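Outer surface protein (Bacillus cereus ATCC 14579, PDB 1X7F) probably acts as a 6-phospho-N-acetylmuramidase, a glycosidase that hydrolyses the bond between 6-phosphorylated N-acetylmuramic acid and the next sugar. Local coordinates at residues A[148-153]-A[190-195]; A[181-186]-A[372-377]; A[224-229]-A[236-241]; A[293-298]-A[302-307]. All coordinates share one frame; numbering follows the deposited sequence.

Contacts 1 and 3 belong to the N-terminal (beta/alpha)8 barrel, contact 4 belongs to the C-terminal domain, and contact 2 joins the two. Along the chain contact 1 comes first, its segments alternating with those of contact 2; contacts 3 and 4 both fall between the two segments of contact 2. Helix 183-195 serves contacts 1 and 2, whose centres are 16 Å apart. Contacts 2 and 3, with centres 10 Å apart, meet where Tyr374 OH lies 2.6 Å from His237 NE2. Contact 4 touches contact 2 within the C-terminal domain, through Arg295 NH2 and Val375 O, 2.8 Å apart; the step into the barrel is made by Tyr374. Centres of contacts 1 and 4 are 32 Å apart.

Contact 1 (A[148-153]-A[190-195]); sequences SNDIAY and SERFKK
Arg192 turns its CG anti to its own carbonyl carbon (chi1 -75°) and runs straight on from CG to NE, while Asp150 CG stands anti to its backbone N, which helps bring OD1 to meet that NE. This is a surface salt bridge of the (beta/alpha)8 barrel, joining helix 183-195 to the loop that leaves the fifth strand, 142-146. The two side chains cross at about a right angle. Asp150 OD1 takes both donors: NE of Arg192 comes 2.7 Å from it in a fairly straight bond of 162°, on the anti side of the carboxylate and tilted out of its plane, and NH2 of Arg192 adds a weak bond at 3.3 Å to the same oxygen. Carboxylate and guanidinium planes stand 55° apart. The other oxygen, OD2, pairs with Arg188 one turn earlier on the helix. Beyond the carboxylate the loop backbone passes over one face of the guanidinium, where Ile151 O sits 3.3 Å from Arg192 NH1 at an angle too poor for a hydrogen bond.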
loop_
_atom_site.group_PDB
_atom_site.type_symbol
_atom_site.label_atom_id
_atom_site.label_comp_id
_atom_site.label_asym_id
_atom_site.label_seq_id
_atom_site.Cartn_x
_atom_site.Cartn_y
_atom_site.Cartn_z
ATOM N N SER A 148 14.934 -2.573 -3.820
ATOM C CA SER A 148 15.550 -1.775 -2.763
ATOM C C SER A 148 17.002 -1.311 -2.966
ATOM O O SER A 148 17.570 -0.695 -2.072
ATOM C CB SER A 148 15.407 -2.480 -1.406
ATOM O OG SER A 148 14.051 -2.780 -1.128
ATOM N N ASN A 149 17.584 -1.603 -4.125
ATOM C CA ASN A 149 18.925 -1.139 -4.460
ATOM C C ASN A 149 18.832 -0.052 -5.530
ATOM O O ASN A 149 18.412 -0.310 -6.661
ATOM C CB ASN A 149 19.797 -2.307 -4.938
ATOM C CG ASN A 149 21.298 -2.053 -4.753
ATOM O OD1 ASN A 149 21.730 -0.970 -4.348
ATOM N ND2 ASN A 149 22.097 -3.072 -5.047
ATOM N N ASP A 150 19.220 1.165 -5.154
ATOM C CA ASP A 150 19.063 2.345 -6.010
ATOM C C ASP A 150 20.213 2.511 -7.000
ATOM O O ASP A 150 20.978 3.477 -6.945
ATOM C CB ASP A 150 18.876 3.599 -5.139
ATOM C CG ASP A 150 18.715 4.882 -5.953
ATOM O OD1 ASP A 150 18.103 4.858 -7.051
ATOM O OD2 ASP A 150 19.177 5.970 -5.549
ATOM N N ILE A 151 20.313 1.557 -7.915
ATOM C CA ILE A 151 21.335 1.563 -8.949
ATOM C C ILE A 151 20.701 1.247 -10.305
ATOM O O ILE A 151 19.556 0.772 -10.366
ATOM C CB ILE A 151 22.454 0.552 -8.616
ATOM C CG1 ILE A 151 21.856 -0.808 -8.243
ATOM C CG2 ILE A 151 23.343 1.092 -7.494
ATOM C CD1 ILE A 151 22.772 -1.993 -8.509
ATOM N N ALA A 152 21.439 1.528 -11.383
ATOM C CA ALA A 152 20.994 1.230 -12.742
ATOM C C ALA A 152 21.103 -0.274 -13.022
ATOM O O ALA A 152 21.880 -0.723 -13.875
ATOM C CB ALA A 152 21.794 2.040 -13.752
ATOM N N TYR A 153 20.306 -1.034 -12.275
ATOM C CA TYR A 153 20.295 -2.496 -12.285
ATOM C C TYR A 153 19.525 -2.998 -13.505
ATOM O O TYR A 153 20.029 -3.837 -14.267
ATOM C CB TYR A 153 19.666 -2.993 -10.971
ATOM C CG TYR A 153 19.615 -4.496 -10.748
ATOM C CD1 TYR A 153 18.535 -5.069 -10.076
ATOM C CD2 TYR A 153 20.637 -5.343 -11.189
ATOM C CE1 TYR A 153 18.469 -6.438 -9.850
ATOM C CE2 TYR A 153 20.575 -6.723 -10.970
ATOM C CZ TYR A 153 19.482 -7.255 -10.302
ATOM O OH TYR A 153 19.389 -8.601 -10.065
ATOM N N SER A 190 11.726 2.878 -6.309
ATOM C CA SER A 190 10.449 2.527 -6.932
ATOM C C SER A 190 10.221 3.193 -8.300
ATOM O O SER A 190 9.591 2.600 -9.173
ATOM C CB SER A 190 9.292 2.841 -5.981
ATOM O OG SER A 190 9.521 2.277 -4.710
ATOM N N GLU A 191 10.728 4.414 -8.471
ATOM C CA GLU A 191 10.629 5.145 -9.746
ATOM C C GLU A 191 11.474 4.544 -10.874
ATOM O O GLU A 191 11.182 4.757 -12.048
ATOM C CB GLU A 191 10.988 6.621 -9.559
ATOM C CG GLU A 191 9.806 7.489 -9.157
ATOM C CD GLU A 191 10.193 8.922 -8.843
ATOM O OE1 GLU A 191 9.300 9.799 -8.890
ATOM O OE2 GLU A 191 11.383 9.171 -8.544
ATOM N N ARG A 192 12.527 3.815 -10.514
ATOM C CA ARG A 192 13.341 3.087 -11.493
ATOM C C ARG A 192 12.518 2.000 -12.174
ATOM O O ARG A 192 12.589 1.831 -13.389
ATOM C CB ARG A 192 14.551 2.432 -10.829
ATOM C CG ARG A 192 15.666 3.368 -10.465
ATOM C CD ARG A 192 16.816 2.665 -9.754
ATOM N NE ARG A 192 17.912 3.573 -9.425
ATOM C CZ ARG A 192 18.796 4.030 -10.301
ATOM N NH1 ARG A 192 18.725 3.682 -11.582
ATOM N NH2 ARG A 192 19.755 4.852 -9.898
ATOM N N PHE A 193 11.750 1.272 -11.365
ATOM C CA PHE A 193 10.948 0.152 -11.833
ATOM C C PHE A 193 9.693 0.609 -12.564
ATOM O O PHE A 193 9.240 -0.041 -13.509
ATOM C CB PHE A 193 10.630 -0.791 -10.662
ATOM C CG PHE A 193 11.695 -1.822 -10.429
ATOM C CD1 PHE A 193 12.975 -1.443 -10.015
ATOM C CD2 PHE A 193 11.436 -3.168 -10.667
ATOM C CE1 PHE A 193 13.979 -2.393 -9.829
ATOM C CE2 PHE A 193 12.431 -4.125 -10.491
ATOM C CZ PHE A 193 13.711 -3.733 -10.065
ATOM N N LYS A 194 9.157 1.746 -12.129
ATOM C CA LYS A 194 8.009 2.392 -12.771
ATOM C C LYS A 194 8.397 2.974 -14.139
ATOM O O LYS A 194 7.656 2.840 -15.117
ATOM C CB LYS A 194 7.454 3.483 -11.843
ATOM C CG LYS A 194 6.185 4.142 -12.323
ATOM C CD LYS A 194 4.948 3.461 -11.770
ATOM C CE LYS A 194 3.711 4.007 -12.467
ATOM N NZ LYS A 194 2.484 3.716 -11.687
ATOM N N LYS A 195 9.570 3.601 -14.209
ATOM C CA LYS A 195 10.088 4.137 -15.466
ATOM C C LYS A 195 10.096 3.078 -16.575
ATOM O O LYS A 195 9.826 3.387 -17.734
ATOM C CB LYS A 195 11.501 4.709 -15.287
ATOM C CG LYS A 195 11.874 5.721 -16.369
ATOM C CD LYS A 195 13.256 5.475 -16.963
ATOM C CE LYS A 195 14.342 6.252 -16.230
ATOM N NZ LYS A 195 15.522 6.508 -17.110
#

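Contact 2 (A[181-186]-A[372-377]); sequences LPYDYF and LDYVGA
Tyr183 and Tyr374 meet hydroxyl to hydroxyl across the junction between the (beta/alpha)8 barrel and the C-terminal domain. The approach to Tyr183 begins at Leu181, whose backbone bonds with Glu224. Pro182 follows as N-cap of helix 183-195, and its O receives Phe186 N at 3.0 Å. Tyr183 then opens the helix with CG anti to the backbone N (chi1 -173°), which sends the ring outward toward Tyr374, a residue of the short 3-10 segment before strand 380-384. The two side chains come from opposite directions, and the hydroxyl oxygens stand 2.6 Å apart, a hydrogen bond in which either may donate. Further along, Phe186 faces inward, stacked on His171 and packed on Leu238. Tyr374 OH has a second partner in His237 NE2, so this single hydroxyl links a helix-183-195 tyrosine to helix 231-240. Tyr183 OH lies in the plane of the Tyr374 ring, at its edge, 3.4 Å from Tyr374 CE2.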
loop_
_atom_site.group_PDB
_atom_site.type_symbol
_atom_site.label_atom_id
_atom_site.label_comp_id
_atom_site.label_asym_id
_atom_site.label_seq_id
_atom_site.Cartn_x
_atom_site.Cartn_y
_atom_site.Cartn_z
ATOM N N LEU A 181 13.734 1.451 4.997
ATOM C CA LEU A 181 14.125 2.481 4.021
ATOM C C LEU A 181 13.574 3.864 4.380
ATOM O O LEU A 181 12.452 3.956 4.886
ATOM C CB LEU A 181 13.651 2.108 2.601
ATOM C CG LEU A 181 14.103 0.752 2.037
ATOM C CD1 LEU A 181 13.685 0.606 0.568
ATOM C CD2 LEU A 181 15.626 0.529 2.239
ATOM N N PRO A 182 14.353 4.924 4.124
ATOM C CA PRO A 182 13.842 6.291 4.227
ATOM C C PRO A 182 12.987 6.617 3.019
ATOM O O PRO A 182 13.127 5.984 1.960
ATOM C CB PRO A 182 15.118 7.159 4.249
ATOM C CG PRO A 182 16.144 6.358 3.511
ATOM C CD PRO A 182 15.791 4.904 3.764
ATOM N N TYR A 183 12.108 7.599 3.185
ATOM C CA TYR A 183 11.131 7.913 2.168
ATOM C C TYR A 183 11.721 8.287 0.799
ATOM O O TYR A 183 11.349 7.704 -0.211
ATOM C CB TYR A 183 10.153 9.006 2.639
ATOM C CG TYR A 183 9.048 9.204 1.636
ATOM C CD1 TYR A 183 8.028 8.262 1.514
ATOM C CD2 TYR A 183 9.043 10.307 0.780
ATOM C CE1 TYR A 183 7.018 8.427 0.591
ATOM C CE2 TYR A 183 8.028 10.485 -0.158
ATOM C CZ TYR A 183 7.029 9.543 -0.246
ATOM O OH TYR A 183 6.032 9.698 -1.165
ATOM N N ASP A 184 12.605 9.273 0.753
ATOM C CA ASP A 184 13.118 9.723 -0.547
ATOM C C ASP A 184 13.888 8.619 -1.285
ATOM O O ASP A 184 13.780 8.506 -2.504
ATOM C CB ASP A 184 13.966 10.998 -0.417
ATOM C CG ASP A 184 13.136 12.239 -0.053
ATOM O OD1 ASP A 184 11.907 12.305 -0.332
ATOM O OD2 ASP A 184 13.656 13.223 0.516
ATOM N N TYR A 185 14.665 7.823 -0.549
ATOM C CA TYR A 185 15.395 6.703 -1.143
ATOM C C TYR A 185 14.420 5.677 -1.735
ATOM O O TYR A 185 14.602 5.215 -2.866
ATOM C CB TYR A 185 16.354 6.056 -0.117
ATOM C CG TYR A 185 17.106 4.845 -0.635
ATOM C CD1 TYR A 185 18.279 4.995 -1.380
ATOM C CD2 TYR A 185 16.647 3.547 -0.381
ATOM C CE1 TYR A 185 18.972 3.896 -1.856
ATOM C CE2 TYR A 185 17.332 2.431 -0.862
ATOM C CZ TYR A 185 18.486 2.614 -1.605
ATOM O OH TYR A 185 19.173 1.525 -2.088
ATOM N N PHE A 186 13.392 5.333 -0.956
ATOM C CA PHE A 186 12.349 4.385 -1.354
ATOM C C PHE A 186 11.648 4.782 -2.657
ATOM O O PHE A 186 11.330 3.927 -3.493
ATOM C CB PHE A 186 11.335 4.254 -0.212
ATOM C CG PHE A 186 10.012 3.652 -0.620
ATOM C CD1 PHE A 186 9.829 2.270 -0.608
ATOM C CD2 PHE A 186 8.955 4.463 -1.011
ATOM C CE1 PHE A 186 8.624 1.712 -0.980
ATOM C CE2 PHE A 186 7.731 3.905 -1.386
ATOM C CZ PHE A 186 7.572 2.527 -1.368
ATOM N N LEU A 372 -2.578 13.478 3.464
ATOM C CA LEU A 372 -2.957 14.745 2.828
ATOM C C LEU A 372 -1.979 15.264 1.757
ATOM O O LEU A 372 -2.397 15.960 0.819
ATOM C CB LEU A 372 -3.179 15.825 3.890
ATOM C CG LEU A 372 -4.305 15.517 4.875
ATOM C CD1 LEU A 372 -4.345 16.550 6.018
ATOM C CD2 LEU A 372 -5.641 15.436 4.121
ATOM N N ASP A 373 -0.700 14.913 1.889
ATOM C CA ASP A 373 0.321 15.295 0.928
ATOM C C ASP A 373 0.145 14.612 -0.435
ATOM O O ASP A 373 0.714 15.056 -1.430
ATOM C CB ASP A 373 1.715 14.967 1.483
ATOM C CG ASP A 373 2.070 15.775 2.740
ATOM O OD1 ASP A 373 1.365 16.756 3.088
ATOM O OD2 ASP A 373 3.059 15.482 3.445
ATOM N N TYR A 374 -0.625 13.526 -0.474
ATOM C CA TYR A 374 -0.926 12.834 -1.726
ATOM C C TYR A 374 -2.170 13.378 -2.445
ATOM O O TYR A 374 -2.470 12.963 -3.570
ATOM C CB TYR A 374 -0.979 11.306 -1.504
ATOM C CG TYR A 374 0.345 10.827 -0.981
ATOM C CD1 TYR A 374 0.583 10.761 0.393
ATOM C CD2 TYR A 374 1.393 10.537 -1.850
ATOM C CE1 TYR A 374 1.819 10.379 0.887
ATOM C CE2 TYR A 374 2.637 10.149 -1.361
ATOM C CZ TYR A 374 2.834 10.078 0.011
ATOM O OH TYR A 374 4.041 9.704 0.520
ATOM N N VAL A 375 -2.879 14.310 -1.804
ATOM C CA VAL A 375 -3.942 15.049 -2.477
ATOM C C VAL A 375 -3.314 16.241 -3.191
ATOM O O VAL A 375 -3.223 17.334 -2.641
ATOM C CB VAL A 375 -5.088 15.519 -1.520
ATOM C CG1 VAL A 375 -6.236 16.119 -2.334
ATOM C CG2 VAL A 375 -5.606 14.370 -0.665
ATOM N N GLY A 376 -2.859 16.018 -4.417
ATOM C CA GLY A 376 -2.306 17.107 -5.209
ATOM C C GLY A 376 -3.342 17.800 -6.076
ATOM O O GLY A 376 -4.559 17.589 -5.927
ATOM N N ALA A 377 -2.842 18.633 -6.982
ATOM C CA ALA A 377 -3.655 19.325 -7.961
ATOM C C ALA A 377 -4.508 18.328 -8.758
ATOM O O ALA A 377 -3.967 17.460 -9.432
ATOM C CB ALA A 377 -2.752 20.138 -8.888
#

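Contact 3 (A[224-229]-A[236-241]); sequences EEHRNL and KHLWAT
His226 NE2 and His237 ND1 are hydrogen-bonded at 2.7 Å, in a buried imidazole pair that joins the loop after barrel strand 201-204 to helix 231-240 of the (beta/alpha)8 barrel. The bond is fairly straight, 158°, and either nitrogen may be the donor. Each ring presents its rim to the other, with neither over a face, and the planes are 71° apart. His237 has CG anti to its backbone N (chi1 -174°), which swings the imidazole off the helix toward the loop. Two further contacts lie at the edges of the pair: Glu225 OE2 lies 3.1 Å from His237 CE1, close to the ring plane, and Leu238 CD2 packs 3.7 Å from His226 CE1, also at the rim.

In the second shell, His237 NE2 is bonded to Tyr374 OH from the C-terminal domain, and Phe370 meets the His237 ring edge-to-face. Both imidazole nitrogens of His237 are thus engaged, one by the barrel loop and one by the other domain. The loop itself is shaped by a type I turn from His226 to Leu229, and Arg227, within that turn, grips Glu224 side-on, NE to OE2 and NH2 to OE1; Arg227 also reaches the backbone oxygens of Tyr174 and Asp218. On the helix side, Thr241 OG1 donates to Leu238 O at 2.6 Å.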
loop_
_atom_site.group_PDB
_atom_site.type_symbol
_atom_site.label_atom_id
_atom_site.label_comp_id
_atom_site.label_asym_id
_atom_site.label_seq_id
_atom_site.Cartn_x
_atom_site.Cartn_y
_atom_site.Cartn_z
ATOM N N GLU A 224 10.714 2.391 6.835
ATOM C CA GLU A 224 10.877 2.455 8.286
ATOM C C GLU A 224 9.678 3.126 8.950
ATOM O O GLU A 224 9.233 2.683 10.012
ATOM C CB GLU A 224 12.196 3.150 8.690
ATOM C CG GLU A 224 12.471 3.129 10.189
ATOM C CD GLU A 224 12.421 1.722 10.773
ATOM O OE1 GLU A 224 12.830 0.770 10.073
ATOM O OE2 GLU A 224 11.993 1.555 11.944
ATOM N N GLU A 225 9.134 4.159 8.306
ATOM C CA GLU A 225 8.060 4.978 8.907
ATOM C C GLU A 225 6.762 4.202 9.115
ATOM O O GLU A 225 5.867 4.655 9.845
ATOM C CB GLU A 225 7.805 6.246 8.074
ATOM C CG GLU A 225 7.317 5.960 6.647
ATOM C CD GLU A 225 7.502 7.159 5.743
ATOM O OE1 GLU A 225 8.670 7.495 5.408
ATOM O OE2 GLU A 225 6.480 7.767 5.362
ATOM N N HIS A 226 6.674 3.028 8.490
ATOM C CA HIS A 226 5.496 2.178 8.569
ATOM C C HIS A 226 5.515 1.220 9.757
ATOM O O HIS A 226 4.487 0.621 10.072
ATOM C CB HIS A 226 5.346 1.367 7.281
ATOM C CG HIS A 226 4.820 2.151 6.121
ATOM N ND1 HIS A 226 4.685 1.606 4.860
ATOM C CD2 HIS A 226 4.371 3.428 6.030
ATOM C CE1 HIS A 226 4.183 2.512 4.043
ATOM N NE2 HIS A 226 3.980 3.627 4.729
ATOM N N ARG A 227 6.669 1.075 10.414
ATOM C CA ARG A 227 6.864 0.047 11.454
ATOM C C ARG A 227 5.802 0.055 12.566
ATOM O O ARG A 227 5.407 -1.008 13.088
ATOM C CB ARG A 227 8.258 0.174 12.069
ATOM C CG ARG A 227 8.688 -1.029 12.918
ATOM C CD ARG A 227 10.180 -1.025 13.286
ATOM N NE ARG A 227 11.020 -0.986 12.086
ATOM C CZ ARG A 227 11.308 -2.043 11.325
ATOM N NH1 ARG A 227 10.847 -3.263 11.625
ATOM N NH2 ARG A 227 12.065 -1.881 10.256
ATOM N N ASN A 228 5.352 1.255 12.930
ATOM C CA ASN A 228 4.371 1.402 14.009
ATOM C C ASN A 228 3.090 2.120 13.576
ATOM O O ASN A 228 2.456 2.793 14.389
ATOM C CB ASN A 228 5.014 2.100 15.216
ATOM C CG ASN A 228 6.263 1.366 15.724
ATOM O OD1 ASN A 228 6.186 0.220 16.185
ATOM N ND2 ASN A 228 7.411 2.027 15.641
ATOM N N LEU A 229 2.726 1.983 12.296
ATOM C CA LEU A 229 1.494 2.566 11.752
ATOM C C LEU A 229 0.456 1.461 11.612
ATOM O O LEU A 229 0.862 0.299 11.422
ATOM C CB LEU A 229 1.739 3.161 10.365
ATOM C CG LEU A 229 2.307 4.559 10.141
ATOM C CD1 LEU A 229 2.250 4.843 8.645
ATOM C CD2 LEU A 229 1.503 5.596 10.904
ATOM N N LYS A 236 -2.536 2.014 2.368
ATOM C CA LYS A 236 -2.989 3.277 1.798
ATOM C C LYS A 236 -1.791 4.085 1.317
ATOM O O LYS A 236 -1.778 4.586 0.199
ATOM C CB LYS A 236 -3.778 4.109 2.833
ATOM C CG LYS A 236 -5.233 3.685 3.070
ATOM C CD LYS A 236 -5.896 4.613 4.127
ATOM C CE LYS A 236 -7.294 4.154 4.475
ATOM N NZ LYS A 236 -8.110 5.223 5.108
ATOM N N HIS A 237 -0.777 4.206 2.166
ATOM C CA HIS A 237 0.381 4.998 1.817
ATOM C C HIS A 237 1.107 4.467 0.570
ATOM O O HIS A 237 1.321 5.219 -0.385
ATOM C CB HIS A 237 1.315 5.132 3.016
ATOM C CG HIS A 237 2.464 6.060 2.779
ATOM N ND1 HIS A 237 3.598 6.050 3.559
ATOM C CD2 HIS A 237 2.653 7.027 1.852
ATOM C CE1 HIS A 237 4.438 6.970 3.126
ATOM N NE2 HIS A 237 3.888 7.575 2.090
ATOM N N LEU A 238 1.453 3.185 0.571
ATOM C CA LEU A 238 2.119 2.551 -0.582
ATOM C C LEU A 238 1.393 2.766 -1.925
ATOM O O LEU A 238 2.024 3.110 -2.932
ATOM C CB LEU A 238 2.345 1.056 -0.320
ATOM C CG LEU A 238 3.316 0.690 0.812
ATOM C CD1 LEU A 238 3.451 -0.811 0.940
ATOM C CD2 LEU A 238 4.675 1.321 0.589
ATOM N N TRP A 239 0.080 2.574 -1.929
ATOM C CA TRP A 239 -0.725 2.790 -3.121
ATOM C C TRP A 239 -0.845 4.260 -3.488
ATOM O O TRP A 239 -0.887 4.589 -4.672
ATOM C CB TRP A 239 -2.123 2.158 -2.996
ATOM C CG TRP A 239 -2.148 0.647 -3.120
ATOM C CD1 TRP A 239 -1.426 -0.124 -3.996
ATOM C CD2 TRP A 239 -2.987 -0.264 -2.389
ATOM N NE1 TRP A 239 -1.737 -1.453 -3.825
ATOM C CE2 TRP A 239 -2.695 -1.569 -2.850
ATOM C CE3 TRP A 239 -3.957 -0.110 -1.380
ATOM C CZ2 TRP A 239 -3.320 -2.711 -2.331
ATOM C CZ3 TRP A 239 -4.580 -1.247 -0.869
ATOM C CH2 TRP A 239 -4.240 -2.530 -1.333
ATOM N N ALA A 240 -0.893 5.145 -2.489
ATOM C CA ALA A 240 -0.979 6.596 -2.759
ATOM C C ALA A 240 0.278 7.195 -3.407
ATOM O O ALA A 240 0.198 8.248 -4.020
ATOM C CB ALA A 240 -1.363 7.391 -1.482
ATOM N N THR A 241 1.435 6.547 -3.258
ATOM C CA THR A 241 2.664 7.031 -3.921
ATOM C C THR A 241 2.514 6.975 -5.450
ATOM O O THR A 241 3.169 7.717 -6.174
ATOM C CB THR A 241 3.930 6.235 -3.483
ATOM O OG1 THR A 241 3.779 4.854 -3.834
ATOM C CG2 THR A 241 4.130 6.230 -1.943
#

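Contact 4 (A[293-298]-A[302-307]); sequences HVRRGD and YMVRST
Arg296 crosses Thr307 at about a right angle and ends beside Arg305, the two arginines running the same way. Its CB lies 3.7 Å from Thr307 OG1, CG is close to the same oxygen, and CD comes nearest to it, at 3.3 Å. The chain then bends (chi3 73°), turning NE to Asp298, whose OD1 takes it at 2.8 Å through its syn lone pair. NH1 of Arg296 lies 3.7 Å from Thr307 CG2. NH2 is weakly bonded to Asp298 OD2 and donates to a water that also takes a weak bond from Arg305 NH2. Arg296 NH2 stands 3.1 Å from Arg305 NH1, two donors and not a hydrogen bond; Asp298 and, on the Arg305 side, Glu344 probably offset these like charges. In the backbone, Arg296 N bonds to Arg305 O at 3.2 Å. The touching parts, 293-296 and 303-307, run roughly perpendicular; strand 293-294 pairs antiparallel with 380-384, and 303-306 with 345-348, while helix 309-313 meets Arg296 through Arg310 and His293 through Val309.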
loop_
_atom_site.group_PDB
_atom_site.type_symbol
_atom_site.label_atom_id
_atom_site.label_comp_id
_atom_site.label_asym_id
_atom_site.label_seq_id
_atom_site.Cartn_x
_atom_site.Cartn_y
_atom_site.Cartn_z
ATOM N N HIS A 293 -14.591 13.954 -3.778
ATOM C CA HIS A 293 -13.941 15.247 -3.722
ATOM C C HIS A 293 -12.790 15.339 -4.709
ATOM O O HIS A 293 -12.135 14.338 -5.001
ATOM C CB HIS A 293 -13.455 15.534 -2.302
ATOM C CG HIS A 293 -14.550 15.511 -1.290
ATOM N ND1 HIS A 293 -15.488 16.519 -1.194
ATOM C CD2 HIS A 293 -14.889 14.584 -0.361
ATOM C CE1 HIS A 293 -16.349 16.218 -0.234
ATOM N NE2 HIS A 293 -16.008 15.050 0.286
ATOM N N VAL A 294 -12.580 16.537 -5.246
ATOM C CA VAL A 294 -11.455 16.805 -6.130
ATOM C C VAL A 294 -10.794 18.055 -5.577
ATOM O O VAL A 294 -11.482 19.040 -5.308
ATOM C CB VAL A 294 -11.890 17.039 -7.610
ATOM C CG1 VAL A 294 -10.681 17.424 -8.485
ATOM C CG2 VAL A 294 -12.574 15.812 -8.179
ATOM N N ARG A 295 -9.479 18.002 -5.355
ATOM C CA ARG A 295 -8.720 19.211 -5.039
ATOM C C ARG A 295 -8.626 20.047 -6.303
ATOM O O ARG A 295 -8.047 19.602 -7.300
ATOM C CB ARG A 295 -7.314 18.876 -4.531
ATOM C CG ARG A 295 -6.570 20.093 -3.968
ATOM C CD ARG A 295 -5.195 19.798 -3.355
ATOM N NE ARG A 295 -4.648 20.987 -2.685
ATOM C CZ ARG A 295 -3.408 21.090 -2.212
ATOM N NH1 ARG A 295 -3.018 22.212 -1.624
ATOM N NH2 ARG A 295 -2.557 20.077 -2.325
ATOM N N ARG A 296 -9.207 21.245 -6.280
ATOM C CA ARG A 296 -9.098 22.122 -7.449
ATOM C C ARG A 296 -7.625 22.396 -7.771
ATOM O O ARG A 296 -6.828 22.740 -6.874
ATOM C CB ARG A 296 -9.899 23.425 -7.298
ATOM C CG ARG A 296 -10.279 24.029 -8.667
ATOM C CD ARG A 296 -11.189 25.246 -8.605
ATOM N NE ARG A 296 -10.497 26.449 -8.123
ATOM C CZ ARG A 296 -11.100 27.543 -7.666
ATOM N NH1 ARG A 296 -12.423 27.610 -7.591
ATOM N NH2 ARG A 296 -10.374 28.578 -7.279
ATOM N N GLY A 297 -7.290 22.234 -9.044
ATOM C CA GLY A 297 -5.924 22.296 -9.534
ATOM C C GLY A 297 -5.077 23.523 -9.244
ATOM O O GLY A 297 -3.852 23.401 -9.151
ATOM N N ASP A 298 -5.699 24.696 -9.120
ATOM C CA ASP A 298 -4.972 25.888 -8.674
ATOM C C ASP A 298 -4.923 25.924 -7.143
ATOM O O ASP A 298 -5.763 26.539 -6.466
ATOM C CB ASP A 298 -5.555 27.171 -9.282
ATOM C CG ASP A 298 -7.019 27.404 -8.909
ATOM O OD1 ASP A 298 -7.705 26.453 -8.485
ATOM O OD2 ASP A 298 -7.561 28.519 -9.011
ATOM N N TYR A 302 -2.526 26.158 2.199
ATOM C CA TYR A 302 -3.223 26.225 3.475
ATOM C C TYR A 302 -4.347 25.217 3.627
ATOM O O TYR A 302 -4.719 24.866 4.739
ATOM C CB TYR A 302 -3.736 27.659 3.743
ATOM C CG TYR A 302 -2.617 28.621 4.088
ATOM C CD1 TYR A 302 -1.934 29.323 3.082
ATOM C CD2 TYR A 302 -2.216 28.806 5.417
ATOM C CE1 TYR A 302 -0.884 30.198 3.392
ATOM C CE2 TYR A 302 -1.183 29.694 5.744
ATOM C CZ TYR A 302 -0.513 30.378 4.728
ATOM O OH TYR A 302 0.516 31.245 5.040
ATOM N N MET A 303 -4.904 24.757 2.514
ATOM C CA MET A 303 -6.028 23.831 2.576
ATOM C C MET A 303 -6.320 23.165 1.239
ATOM O O MET A 303 -5.953 23.672 0.168
ATOM C CB MET A 303 -7.287 24.505 3.166
ATOM C CG MET A 303 -8.198 25.234 2.167
ATOM S SD MET A 303 -7.798 26.960 1.915
ATOM C CE MET A 303 -8.442 27.774 3.346
ATOM N N VAL A 304 -6.957 22.004 1.319
ATOM C CA VAL A 304 -7.500 21.329 0.151
ATOM C C VAL A 304 -8.899 21.893 -0.030
ATOM O O VAL A 304 -9.712 21.813 0.886
ATOM C CB VAL A 304 -7.577 19.803 0.397
ATOM C CG1 VAL A 304 -8.373 19.094 -0.720
ATOM C CG2 VAL A 304 -6.188 19.212 0.542
ATOM N N ARG A 305 -9.168 22.485 -1.187
ATOM C CA ARG A 305 -10.474 23.068 -1.496
ATOM C C ARG A 305 -11.262 22.145 -2.418
ATOM O O ARG A 305 -10.857 21.898 -3.564
ATOM C CB ARG A 305 -10.334 24.419 -2.197
ATOM C CG ARG A 305 -9.492 25.462 -1.460
ATOM C CD ARG A 305 -9.397 26.795 -2.211
ATOM N NE ARG A 305 -10.699 27.462 -2.350
ATOM C CZ ARG A 305 -10.984 28.359 -3.286
ATOM N NH1 ARG A 305 -10.056 28.714 -4.170
ATOM N NH2 ARG A 305 -12.198 28.913 -3.347
ATOM N N SER A 306 -12.395 21.666 -1.920
ATOM C CA SER A 306 -13.303 20.854 -2.714
ATOM C C SER A 306 -14.423 21.772 -3.221
ATOM O O SER A 306 -15.469 21.920 -2.584
ATOM C CB SER A 306 -13.836 19.692 -1.861
ATOM O OG SER A 306 -14.674 18.837 -2.619
ATOM N N THR A 307 -14.186 22.394 -4.373
ATOM C CA THR A 307 -15.012 23.518 -4.839
ATOM C C THR A 307 -16.284 23.139 -5.574
ATOM O O THR A 307 -17.249 23.897 -5.555
ATOM C CB THR A 307 -14.190 24.508 -5.700
ATOM O OG1 THR A 307 -13.501 23.785 -6.735
ATOM C CG2 THR A 307 -13.079 25.188 -4.855
HETATM O O HOH W 1 -15.013 18.943 -5.136
HETATM O O HOH W 2 -12.905 20.956 -6.468
HETATM O O HOH W 3 -5.913 23.460 -2.581
HETATM O O HOH W 4 -11.694 31.030 -5.950
#